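Transcription termination factor NusA (Planctomyces limnophilus, PDB 4MTN) probably takes part in both transcription termination and antitermination, binding the core RNA polymerase and the nascent RNA. Local coordinates at residues G5-L9 against R54-P59; E203-K209 against Q297-A302; P274-R278 against G347-D353. One frame throughout, in Å; residues are numbered along the deposited sequence.

In the fold
Contact 1 closes early in the chain, within the NusA N-terminal domain, where the start of helix 7-18 meets the loop joining strands 48-52 and 59-63. Its centre lies about 60 Å from that of contact 2 and about 72 Å from that of contact 3, on the opposite side of the chain's centre from the latter. Contacts 2 and 3 are near neighbours, their nearest atoms about 9 Å apart, and they interleave along the chain: 203-209, 274-278, 297-302, 347-353. Helix 297-306 and the 274-278 turn probably belong to the second KH repeat, which would thus face the first repeat through contact 2 and the helix-hairpin-helix region through contact 3, joining three modules in the C-terminal half.

Contact 1 of 3, residues G5-L9 against R54-P59; sequences GNEVL and RTSGQP
L9 and V8, side by side in the first turn of helix 7-18, both face the backbone of the 54-59 loop, and each meets a different part of it. The L9 side chain runs out along the carbonyl side of the loop with its two methyls divided: CD1 approaches the carbonyls of T55 and S56, lying 3.6 Å from T55 O, while CD2 lies against the bare backbone of G57, 3.7 Å from its CA. The first torsion sets this up, with L9 CG anti to the carbonyl carbon (chi1 -67°). V8 turns to the other end of the loop. Its CG2 is 3.4 Å from G57 O and reaches on to the ring of P59, 3.9 Å from P59 CG, the two side chains sliding past each other in opposite directions.

G57 sits where these two approaches converge. A side chain there would point at the helix, into the space held by L9 CG, and the positive phi of G57 (99°) independently favours glycine. Next to it, G5 runs close to Q58, their CA atoms 4.3 Å apart, bringing the chain's first modelled residue over the loop.

Helix 23-42 backs the contact: V8 rests on V30, P59 on I34 and R54 on F27. The guanidinium of R54 is directed to E24 and E31 in salt bridges, and T55 OG1 bonds to D53, so the polar groups of R54 and T55 are engaged away from the helix start.

No hydrogen bond spans the two segments. Aliphatic carbons of V8 and L9 lie instead on carbonyl oxygens, a glycine CA and a proline ring, which implies that shape complementarity, rather than directional bonding, sets the start of the first helix of the N-terminal domain against the turn between strands 48-52 and 59-63.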
loop_
_atom_site.group_PDB
_atom_site.type_symbol
_atom_site.label_atom_id
_atom_site.label_comp_id
_atom_site.label_asym_id
_atom_site.label_seq_id
_atom_site.Cartn_x
_atom_site.Cartn_y
_atom_site.Cartn_z
ATOM N N GLY A 5 -28.074 -31.631 27.555
ATOM C CA GLY A 5 -28.908 -31.289 26.417
ATOM C C GLY A 5 -29.245 -29.812 26.367
ATOM O O GLY A 5 -28.646 -29.054 25.604
ATOM N N ASN A 6 -30.207 -29.401 27.189
ATOM C CA ASN A 6 -30.616 -28.004 27.246
ATOM C C ASN A 6 -29.702 -27.193 28.156
ATOM O O ASN A 6 -29.835 -25.974 28.259
ATOM C CB ASN A 6 -32.066 -27.888 27.721
ATOM C CG ASN A 6 -32.239 -28.302 29.168
ATOM O OD1 ASN A 6 -32.211 -27.467 30.073
ATOM N ND2 ASN A 6 -32.418 -29.598 29.396
ATOM N N GLU A 7 -28.776 -27.882 28.817
ATOM C CA GLU A 7 -27.787 -27.229 29.665
ATOM C C GLU A 7 -26.874 -26.348 28.819
ATOM O O GLU A 7 -26.350 -25.339 29.292
ATOM C CB GLU A 7 -26.965 -28.269 30.433
ATOM C CG GLU A 7 -26.067 -27.686 31.512
ATOM C CD GLU A 7 -25.160 -28.728 32.140
ATOM O OE1 GLU A 7 -24.780 -29.688 31.437
ATOM O OE2 GLU A 7 -24.830 -28.589 33.337
ATOM N N VAL A 8 -26.697 -26.740 27.562
ATOM C CA VAL A 8 -25.896 -25.973 26.617
ATOM C C VAL A 8 -26.628 -24.701 26.199
ATOM O O VAL A 8 -26.014 -23.648 26.024
ATOM C CB VAL A 8 -25.558 -26.805 25.363
ATOM C CG1 VAL A 8 -24.605 -26.042 24.454
ATOM C CG2 VAL A 8 -24.959 -28.144 25.764
ATOM N N LEU A 9 -27.945 -24.806 26.048
ATOM C CA LEU A 9 -28.769 -23.667 25.653
ATOM C C LEU A 9 -28.743 -22.562 26.704
ATOM O O LEU A 9 -28.861 -21.380 26.379
ATOM C CB LEU A 9 -30.211 -24.108 25.400
ATOM C CG LEU A 9 -30.450 -25.025 24.200
ATOM C CD1 LEU A 9 -31.941 -25.192 23.951
ATOM C CD2 LEU A 9 -29.751 -24.486 22.962
ATOM N N ARG A 54 -28.683 -26.772 16.907
ATOM C CA ARG A 54 -28.992 -25.388 17.246
ATOM C C ARG A 54 -30.310 -25.256 18.008
ATOM O O ARG A 54 -30.400 -24.500 18.974
ATOM C CB ARG A 54 -29.028 -24.531 15.979
ATOM C CG ARG A 54 -27.683 -24.420 15.273
ATOM C CD ARG A 54 -26.616 -23.872 16.210
ATOM N NE ARG A 54 -25.322 -23.715 15.551
ATOM C CZ ARG A 54 -24.337 -24.606 15.613
ATOM N NH1 ARG A 54 -24.494 -25.724 16.307
ATOM N NH2 ARG A 54 -23.192 -24.378 14.983
ATOM N N THR A 55 -31.329 -25.988 17.569
ATOM C CA THR A 55 -32.639 -25.916 18.207
ATOM C C THR A 55 -32.672 -26.584 19.583
ATOM O O THR A 55 -33.050 -25.959 20.573
ATOM C CB THR A 55 -33.724 -26.559 17.321
ATOM O OG1 THR A 55 -33.373 -27.922 17.047
ATOM C CG2 THR A 55 -33.859 -25.801 16.011
ATOM N N SER A 56 -32.277 -27.853 19.639
ATOM C CA SER A 56 -32.351 -28.624 20.879
ATOM C C SER A 56 -31.180 -28.356 21.825
ATOM O O SER A 56 -31.369 -28.228 23.033
ATOM C CB SER A 56 -32.433 -30.119 20.566
ATOM O OG SER A 56 -31.371 -30.526 19.724
ATOM N N GLY A 57 -29.972 -28.279 21.275
ATOM C CA GLY A 57 -28.794 -27.999 22.077
ATOM C C GLY A 57 -27.991 -29.228 22.460
ATOM O O GLY A 57 -26.989 -29.122 23.165
ATOM N N GLN A 58 -28.427 -30.395 21.997
ATOM C CA GLN A 58 -27.755 -31.647 22.336
ATOM C C GLN A 58 -26.479 -31.849 21.518
ATOM O O GLN A 58 -26.520 -31.890 20.288
ATOM C CB GLN A 58 -28.704 -32.835 22.143
ATOM C CG GLN A 58 -29.451 -32.841 20.819
ATOM C CD GLN A 58 -30.476 -33.955 20.732
ATOM O OE1 GLN A 58 -30.702 -34.682 21.699
ATOM N NE2 GLN A 58 -31.104 -34.091 19.570
ATOM N N PRO A 59 -25.334 -31.964 22.210
ATOM C CA PRO A 59 -24.019 -32.158 21.585
ATOM C C PRO A 59 -23.872 -33.517 20.901
ATOM O O PRO A 59 -24.222 -34.545 21.480
ATOM C CB PRO A 59 -23.046 -32.043 22.766
ATOM C CG PRO A 59 -23.819 -31.352 23.847
ATOM C CD PRO A 59 -25.226 -31.816 23.670
#

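Contact 2 of 3, residues E203-K209 against Q297-A302; sequences EAGYRTK and QNVRLA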
loop_
_atom_site.group_PDB
_atom_site.type_symbol
_atom_site.label_atom_id
_atom_site.label_comp_id
_atom_site.label_asym_id
_atom_site.label_seq_id
_atom_site.Cartn_x
_atom_site.Cartn_y
_atom_site.Cartn_z
ATOM N N GLU A 203 0.330 11.862 -2.559
ATOM C CA GLU A 203 0.990 12.292 -1.334
ATOM C C GLU A 203 -0.092 12.787 -0.382
ATOM O O GLU A 203 -0.676 13.850 -0.595
ATOM C CB GLU A 203 2.023 13.383 -1.609
ATOM C CG GLU A 203 3.267 12.882 -2.322
ATOM C CD GLU A 203 4.380 13.909 -2.346
ATOM O OE1 GLU A 203 4.259 14.937 -1.644
ATOM O OE2 GLU A 203 5.374 13.689 -3.066
ATOM N N ALA A 204 -0.345 12.012 0.669
ATOM C CA ALA A 204 -1.521 12.199 1.516
ATOM C C ALA A 204 -1.588 13.577 2.166
ATOM O O ALA A 204 -0.645 14.018 2.821
ATOM C CB ALA A 204 -1.565 11.120 2.585
ATOM N N GLY A 205 -2.723 14.245 1.982
ATOM C CA GLY A 205 -2.952 15.551 2.568
ATOM C C GLY A 205 -2.404 16.689 1.731
ATOM O O GLY A 205 -2.530 17.856 2.104
ATOM N N TYR A 206 -1.798 16.356 0.596
ATOM C CA TYR A 206 -1.171 17.370 -0.243
ATOM C C TYR A 206 -1.639 17.326 -1.698
ATOM O O TYR A 206 -2.351 18.223 -2.147
ATOM C CB TYR A 206 0.350 17.230 -0.175
ATOM C CG TYR A 206 0.918 17.560 1.187
ATOM C CD1 TYR A 206 1.145 16.564 2.129
ATOM C CD2 TYR A 206 1.219 18.870 1.533
ATOM C CE1 TYR A 206 1.661 16.866 3.377
ATOM C CE2 TYR A 206 1.736 19.180 2.777
ATOM C CZ TYR A 206 1.954 18.177 3.695
ATOM O OH TYR A 206 2.468 18.488 4.932
ATOM N N ARG A 207 -1.246 16.291 -2.434
ATOM C CA ARG A 207 -1.573 16.230 -3.856
ATOM C C ARG A 207 -1.760 14.807 -4.377
ATOM O O ARG A 207 -1.047 13.888 -3.975
ATOM C CB ARG A 207 -0.486 16.938 -4.668
ATOM C CG ARG A 207 -0.853 17.185 -6.123
ATOM C CD ARG A 207 0.151 18.108 -6.792
ATOM N NE ARG A 207 0.234 19.400 -6.120
ATOM C CZ ARG A 207 -0.563 20.432 -6.381
ATOM N NH1 ARG A 207 -1.509 20.326 -7.303
ATOM N NH2 ARG A 207 -0.415 21.572 -5.719
ATOM N N THR A 208 -2.721 14.642 -5.283
ATOM C CA THR A 208 -2.984 13.352 -5.915
ATOM C C THR A 208 -3.212 13.498 -7.419
ATOM O O THR A 208 -4.074 14.264 -7.850
ATOM C CB THR A 208 -4.214 12.660 -5.296
ATOM O OG1 THR A 208 -4.013 12.485 -3.889
ATOM C CG2 THR A 208 -4.442 11.302 -5.941
ATOM N N LYS A 209 -2.440 12.761 -8.212
ATOM C CA LYS A 209 -2.628 12.738 -9.660
ATOM C C LYS A 209 -3.472 11.536 -10.078
ATOM O O LYS A 209 -3.162 10.397 -9.726
ATOM C CB LYS A 209 -1.280 12.711 -10.385
ATOM C CG LYS A 209 -0.530 14.036 -10.375
ATOM C CD LYS A 209 0.776 13.932 -11.153
ATOM C CE LYS A 209 1.523 15.258 -11.178
ATOM N NZ LYS A 209 0.740 16.330 -11.854
ATOM N N GLN A 297 7.639 17.605 -5.833
ATOM C CA GLN A 297 6.389 16.856 -5.750
ATOM C C GLN A 297 5.831 16.451 -7.114
ATOM O O GLN A 297 5.368 15.324 -7.289
ATOM C CB GLN A 297 5.343 17.678 -4.994
ATOM C CG GLN A 297 4.073 16.918 -4.658
ATOM C CD GLN A 297 2.999 17.815 -4.077
ATOM O OE1 GLN A 297 2.677 18.862 -4.639
ATOM N NE2 GLN A 297 2.443 17.414 -2.939
ATOM N N ASN A 298 5.871 17.377 -8.068
ATOM C CA ASN A 298 5.290 17.161 -9.392
ATOM C C ASN A 298 5.840 15.929 -10.110
ATOM O O ASN A 298 5.097 14.989 -10.391
ATOM C CB ASN A 298 5.499 18.397 -10.268
ATOM C CG ASN A 298 4.683 18.348 -11.548
ATOM O OD1 ASN A 298 3.511 17.970 -11.537
ATOM N ND2 ASN A 298 5.302 18.724 -12.660
ATOM N N VAL A 299 7.135 15.949 -10.414
ATOM C CA VAL A 299 7.792 14.835 -11.097
ATOM C C VAL A 299 7.649 13.536 -10.308
ATOM O O VAL A 299 7.405 12.471 -10.880
ATOM C CB VAL A 299 9.291 15.121 -11.326
ATOM C CG1 VAL A 299 9.992 13.897 -11.893
ATOM C CG2 VAL A 299 9.467 16.304 -12.254
ATOM N N ARG A 300 7.795 13.641 -8.990
ATOM C CA ARG A 300 7.677 12.500 -8.088
ATOM C C ARG A 300 6.339 11.789 -8.262
ATOM O O ARG A 300 6.286 10.563 -8.365
ATOM C CB ARG A 300 7.844 12.961 -6.638
ATOM C CG ARG A 300 8.107 11.850 -5.637
ATOM C CD ARG A 300 8.107 12.410 -4.226
ATOM N NE ARG A 300 8.769 13.709 -4.167
ATOM C CZ ARG A 300 8.609 14.586 -3.181
ATOM N NH1 ARG A 300 7.804 14.306 -2.166
ATOM N NH2 ARG A 300 9.251 15.746 -3.211
ATOM N N LEU A 301 5.262 12.567 -8.299
ATOM C CA LEU A 301 3.927 12.018 -8.503
ATOM C C LEU A 301 3.748 11.523 -9.935
ATOM O O LEU A 301 3.096 10.508 -10.173
ATOM C CB LEU A 301 2.859 13.062 -8.170
ATOM C CG LEU A 301 2.702 13.415 -6.690
ATOM C CD1 LEU A 301 1.674 14.519 -6.506
ATOM C CD2 LEU A 301 2.318 12.182 -5.887
ATOM N N ALA A 302 4.334 12.247 -10.883
ATOM C CA ALA A 302 4.256 11.873 -12.290
ATOM C C ALA A 302 4.971 10.551 -12.542
ATOM O O ALA A 302 4.603 9.797 -13.442
ATOM C CB ALA A 302 4.841 12.968 -13.163
#
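Q297 holds the middle of the contact, its amide reaching both R207 and E203. R207 NE donates to Q297 OE1 at 2.9 Å; the oxygen lies at the edge of the guanidinium, close to its plane, whereas the donor stands above the carbonyl plane of the amide, the two flat groups being 76° apart. On the amide's nitrogen side, NE2 gives a weak bond of 3.3 Å to E203 OE1. The other carboxylate oxygen, E203 OE2, forms a salt bridge with R300 NH1 at 2.7 Å, so the glutamate is gripped by two residues one helical turn apart. The extended chain of Q297, with CG anti to the backbone N (chi1 -171°), carries the amide across from the helix to reach both partners.

Beneath these polar groups lies L301. Its CD1 meets R207 CG at 3.7 Å, its CD2 packs on E203 CG, and its CB touches K209 CD where the two side chains cross at a slant.

Helix 297-306 directly follows the sequence GKRG, a GXXG signature of KH domains, and probably belongs to the second KH repeat of NusA, while 203-209 holds the turn between strands 195-203 and 207-214 of the first, so that the contact would join the two repeats. In the first, a classic beta bulge sets Y206 and R207 opposite E203, whose carbonyl accepts from both backbone nitrogens.

Further out, E246 positions the basic side chains, forming salt bridges with R207 NH1 and K209 NZ. K209 NZ also makes a weak bond of 3.2 Å to N298 OD1, and the N298 amide is held in turn by ND2, which donates to A291 O.

Contact 3 of 3, residues P274-R278 against G347-D353; sequences PMLGR and GFLSFED
The F348 ring and the R278 guanidinium each have L276 on one face. L276 CG stands over the ring in a CH-pi contact, 4.1 Å from its centroid and 28° off the normal, while L276 CD1 lies 3.5 Å above the guanidinium plane, toward its rim. At the ring's edge sits selenomethionine M275, in a Met-aromatic contact with SE 5.3 Å from the centroid; the bend at chi3 (55°) brings CE to F348 CZ.

At the guanidinium edge, R278 NH2 bonds D353 OD1 at 2.7 Å in a salt bridge, approached from above the carboxylate plane, and NH1 adds a weak bond to OD2. The same OD2 accepts S350 N, tying the carboxylate to the chain entering helix 351-355. With D353 shortened to an alanine, the terminal nitrogens of R278 would probably lose their carboxylate mate and S350 N this acceptor.

G347, whose carbonyl touches L276 CD1, ends helix 337-345 in a Schellman motif, and G277 and R278 form a G1 beta bulge opposite C273. The contact thus sets a beta-hairpin turn against an interhelical connection of the helix-hairpin-helix domain.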
loop_
_atom_site.group_PDB
_atom_site.type_symbol
_atom_site.label_atom_id
_atom_site.label_comp_id
_atom_site.label_asym_id
_atom_site.label_seq_id
_atom_site.Cartn_x
_atom_site.Cartn_y
_atom_site.Cartn_z
ATOM N N PRO A 274 14.963 2.390 -21.490
ATOM C CA PRO A 274 14.519 1.101 -20.940
ATOM C C PRO A 274 15.522 0.450 -19.988
ATOM O O PRO A 274 15.111 -0.188 -19.017
ATOM C CB PRO A 274 14.331 0.235 -22.191
ATOM C CG PRO A 274 14.089 1.208 -23.291
ATOM C CD PRO A 274 14.948 2.389 -22.963
HETATM N N MSE A 275 16.815 0.606 -20.261
HETATM C CA MSE A 275 17.849 -0.037 -19.456
HETATM C C MSE A 275 17.923 0.528 -18.041
HETATM O O MSE A 275 18.202 -0.200 -17.087
HETATM C CB MSE A 275 19.210 0.092 -20.139
HETATM C CG MSE A 275 19.352 -0.768 -21.380
HETATM SE SE MSE A 275 21.162 -0.769 -22.091
HETATM C CE MSE A 275 22.120 -1.331 -20.491
ATOM N N LEU A 276 17.678 1.826 -17.906
ATOM C CA LEU A 276 17.654 2.460 -16.593
ATOM C C LEU A 276 16.237 2.535 -16.038
ATOM O O LEU A 276 16.029 2.989 -14.911
ATOM C CB LEU A 276 18.262 3.861 -16.660
ATOM C CG LEU A 276 19.787 3.936 -16.624
ATOM C CD1 LEU A 276 20.255 5.364 -16.835
ATOM C CD2 LEU A 276 20.308 3.387 -15.304
ATOM N N GLY A 277 15.268 2.080 -16.829
ATOM C CA GLY A 277 13.867 2.179 -16.460
ATOM C C GLY A 277 13.486 3.630 -16.246
ATOM O O GLY A 277 12.731 3.963 -15.332
ATOM N N ARG A 278 14.016 4.495 -17.104
ATOM C CA ARG A 278 13.907 5.934 -16.917
ATOM C C ARG A 278 13.367 6.642 -18.156
ATOM O O ARG A 278 13.793 6.365 -19.276
ATOM C CB ARG A 278 15.275 6.510 -16.540
ATOM C CG ARG A 278 15.358 8.026 -16.562
ATOM C CD ARG A 278 16.797 8.492 -16.431
ATOM N NE ARG A 278 17.434 7.970 -15.225
ATOM C CZ ARG A 278 18.734 8.065 -14.966
ATOM N NH1 ARG A 278 19.542 8.660 -15.833
ATOM N NH2 ARG A 278 19.228 7.562 -13.844
ATOM N N GLY A 347 21.326 6.402 -22.366
ATOM C CA GLY A 347 20.760 7.116 -21.234
ATOM C C GLY A 347 21.593 7.121 -19.965
ATOM O O GLY A 347 21.171 7.667 -18.945
ATOM N N PHE A 348 22.776 6.518 -20.021
ATOM C CA PHE A 348 23.671 6.501 -18.868
ATOM C C PHE A 348 24.519 7.767 -18.827
ATOM O O PHE A 348 25.276 8.050 -19.755
ATOM C CB PHE A 348 24.565 5.262 -18.900
ATOM C CG PHE A 348 23.811 3.970 -18.781
ATOM C CD1 PHE A 348 23.575 3.402 -17.540
ATOM C CD2 PHE A 348 23.333 3.325 -19.909
ATOM C CE1 PHE A 348 22.879 2.215 -17.427
ATOM C CE2 PHE A 348 22.636 2.138 -19.801
ATOM C CZ PHE A 348 22.407 1.584 -18.558
ATOM N N LEU A 349 24.387 8.528 -17.745
ATOM C CA LEU A 349 25.077 9.807 -17.625
ATOM C C LEU A 349 26.070 9.814 -16.467
ATOM O O LEU A 349 27.277 9.931 -16.677
ATOM C CB LEU A 349 24.063 10.940 -17.456
ATOM C CG LEU A 349 23.089 11.113 -18.624
ATOM C CD1 LEU A 349 22.042 12.171 -18.308
ATOM C CD2 LEU A 349 23.840 11.458 -19.903
ATOM N N SER A 350 25.559 9.695 -15.247
ATOM C CA SER A 350 26.410 9.699 -14.062
ATOM C C SER A 350 26.998 8.317 -13.793
ATOM O O SER A 350 26.704 7.358 -14.507
ATOM C CB SER A 350 25.622 10.180 -12.843
ATOM O OG SER A 350 24.549 9.302 -12.549
ATOM N N PHE A 351 27.824 8.220 -12.755
ATOM C CA PHE A 351 28.414 6.945 -12.366
ATOM C C PHE A 351 27.412 6.111 -11.578
ATOM O O PHE A 351 27.550 4.893 -11.475
ATOM C CB PHE A 351 29.687 7.163 -11.545
ATOM C CG PHE A 351 30.874 7.579 -12.368
ATOM C CD1 PHE A 351 31.662 6.631 -13.001
ATOM C CD2 PHE A 351 31.201 8.917 -12.513
ATOM C CE1 PHE A 351 32.752 7.008 -13.760
ATOM C CE2 PHE A 351 32.291 9.300 -13.272
ATOM C CZ PHE A 351 33.068 8.344 -13.896
ATOM N N GLU A 352 26.405 6.779 -11.026
ATOM C CA GLU A 352 25.321 6.099 -10.329
ATOM C C GLU A 352 24.539 5.224 -11.301
ATOM O O GLU A 352 24.167 4.096 -10.976
ATOM C CB GLU A 352 24.384 7.110 -9.661
ATOM C CG GLU A 352 24.938 7.759 -8.399
ATOM C CD GLU A 352 25.999 8.809 -8.681
ATOM O OE1 GLU A 352 26.240 9.121 -9.866
ATOM O OE2 GLU A 352 26.595 9.324 -7.711
ATOM N N ASP A 353 24.302 5.754 -12.496
ATOM C CA ASP A 353 23.561 5.037 -13.524
ATOM C C ASP A 353 24.352 3.841 -14.036
ATOM O O ASP A 353 23.782 2.807 -14.383
ATOM C CB ASP A 353 23.215 5.971 -14.687
ATOM C CG ASP A 353 22.509 7.232 -14.231
ATOM O OD1 ASP A 353 21.831 7.192 -13.183
ATOM O OD2 ASP A 353 22.631 8.264 -14.924
#